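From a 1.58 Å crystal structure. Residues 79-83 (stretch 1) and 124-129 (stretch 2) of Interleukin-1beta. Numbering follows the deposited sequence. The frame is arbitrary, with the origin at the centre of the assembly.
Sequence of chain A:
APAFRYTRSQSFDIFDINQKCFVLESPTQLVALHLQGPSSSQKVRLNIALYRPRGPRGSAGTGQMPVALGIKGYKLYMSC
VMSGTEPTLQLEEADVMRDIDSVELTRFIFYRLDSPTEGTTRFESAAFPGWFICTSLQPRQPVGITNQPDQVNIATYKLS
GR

Stretch 1 (79-83) SCVMS
Stretch 2, residues 124-129: ESAAFP

Stretch 1 is a length of extended strand, already under way before Ser-79 and held through Ser-83, with phi/psi running from -147/157 at Ser-79 through -112/129 at Cys-80 and -144/160 at Val-81 to -78/133 at Met-82. Stretch 2 enters as the end of another strand, Glu-124 (-101/131) and Ser-125 (-62/135), then turns through Ala-126 and Ala-127, both near -77/-32, before Phe-128 opens out at -126/73 and Pro-129 returns to -53/141. The closest register pairs Cys-80 with Ala-127, CA to CA 6.7 Å. No hydrogen bond crosses between the stretches, so the contact is one of side-chain packing against a strand, and it buries 217 Å² over both sides.

Phe-128 covers the most surface. Its CA-to-CB bond points toward stretch 1, and chi1 of -70° (m) with chi2 of -102° brings the ring into contact with the strand from Cys-80 to Met-82. The carbonyl of Cys-80 meets the ring at its edge, near its plane, with Cys-80 O 3.5 Å from Phe-128 CE2; the weakly positive rim of an aromatic ring suits a carbonyl oxygen there. Farther along, Phe-128 CZ lies 3.7 Å from both Val-81 C and Met-82 N, an oblique approach to the peptide link. Val-81 therefore contributes backbone, while its own CA-to-CB bond points away.

Cys-80 is the matching piece on the strand. Buried, with its CA-to-CB bond toward stretch 2 and chi1 at -64° (m), it sets CB 3.7 Å from Phe-128 CD2, an apolar contact, and brings SG to 3.6 Å from Ser-125 OG. One small side chain thus touches both the ring and the residue that precedes the turn.

Ser-125 also helps fix the shape of the loop. With chi1 at 176° (t), its OG accepts a hydrogen bond from Phe-128 N, the N to OG distance being 2.9 Å and the N-H...O angle 150°. This ties the backbone at the base of the aromatic side chain to the strand end three residues earlier. Ala-127 adds little, its CB 4.3 Å from Cys-80 O.

Met-82 closes the exposed end. Its CA-to-CB bond runs sideways, but chi angles of -167°, 74° and 78° (t, p, p) fold the thioether so that CE comes 4.1 Å from Phe-128 CE1, a loose apolar contact. The rule to read here is a ring whose contacts span three strand residues, a small buried side chain beside CD2 of the ring, and a serine bracing the loop that presents it.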

# COMPACT_ATOMS: atom_id res chain seq x y z
N SER A 79 -3.89 -2.30 5.63
CA SER A 79 -5.29 -1.84 5.80
C SER A 79 -5.30 -0.41 6.31
O SER A 79 -4.34 0.04 6.91
CB SER A 79 -6.06 -2.75 6.76
OG SER A 79 -5.52 -2.62 8.06
N CYS A 80 -6.40 0.31 6.08
CA CYS A 80 -6.57 1.64 6.66
C CYS A 80 -7.67 1.59 7.68
O CYS A 80 -8.78 1.13 7.38
CB CYS A 80 -6.94 2.62 5.57
SG CYS A 80 -5.64 2.77 4.40
N VAL A 81 -7.38 2.10 8.87
CA VAL A 81 -8.36 2.06 9.96
C VAL A 81 -8.25 3.31 10.79
O VAL A 81 -7.21 3.99 10.77
CB VAL A 81 -8.15 0.83 10.88
CG1 VAL A 81 -8.32 -0.50 10.11
CG2 VAL A 81 -6.83 0.88 11.62
N MET A 82 -9.32 3.61 11.54
CA MET A 82 -9.24 4.72 12.48
C MET A 82 -8.49 4.26 13.73
O MET A 82 -8.78 3.18 14.29
CB MET A 82 -10.65 5.15 12.91
CG MET A 82 -10.63 6.46 13.63
SD MET A 82 -10.35 7.81 12.49
CE MET A 82 -11.96 8.03 11.72
N SER A 83 -7.56 5.09 14.15
CA SER A 83 -6.86 4.91 15.42
C SER A 83 -6.93 6.22 16.18
O SER A 83 -6.40 7.26 15.75
CB SER A 83 -5.39 4.50 15.20
OG SER A 83 -4.75 4.27 16.46
N GLU A 124 -4.87 4.86 -3.43
CA GLU A 124 -5.88 5.57 -2.63
C GLU A 124 -6.70 4.58 -1.82
O GLU A 124 -7.19 3.60 -2.37
CB GLU A 124 -6.81 6.36 -3.55
CG GLU A 124 -7.83 7.22 -2.76
CD GLU A 124 -8.70 8.07 -3.66
OE1 GLU A 124 -8.60 7.94 -4.92
OE2 GLU A 124 -9.51 8.86 -3.12
N SER A 125 -6.85 4.84 -0.53
CA SER A 125 -7.71 3.99 0.30
C SER A 125 -9.16 3.99 -0.16
O SER A 125 -9.74 5.06 -0.38
CB SER A 125 -7.64 4.44 1.77
OG SER A 125 -8.54 3.68 2.54
N ALA A 126 -9.77 2.81 -0.23
CA ALA A 126 -11.22 2.72 -0.48
C ALA A 126 -12.03 3.04 0.77
O ALA A 126 -13.16 3.57 0.66
CB ALA A 126 -11.61 1.34 -1.03
N ALA A 127 -11.50 2.69 1.94
CA ALA A 127 -12.19 2.92 3.21
C ALA A 127 -12.11 4.38 3.60
O ALA A 127 -13.02 4.91 4.26
CB ALA A 127 -11.61 2.06 4.31
N PHE A 128 -11.01 5.03 3.19
CA PHE A 128 -10.77 6.45 3.47
C PHE A 128 -10.49 7.20 2.17
O PHE A 128 -9.35 7.58 1.93
CB PHE A 128 -9.58 6.63 4.43
CG PHE A 128 -9.87 6.17 5.83
CD1 PHE A 128 -10.17 7.08 6.86
CD2 PHE A 128 -9.84 4.79 6.13
CE1 PHE A 128 -10.43 6.62 8.17
CE2 PHE A 128 -10.11 4.34 7.44
CZ PHE A 128 -10.40 5.26 8.44
N PRO A 129 -11.52 7.41 1.34
CA PRO A 129 -11.29 8.12 0.09
C PRO A 129 -10.59 9.47 0.33
O PRO A 129 -10.87 10.15 1.34
CB PRO A 129 -12.71 8.33 -0.50
CG PRO A 129 -13.61 7.43 0.27
CD PRO A 129 -12.93 6.98 1.51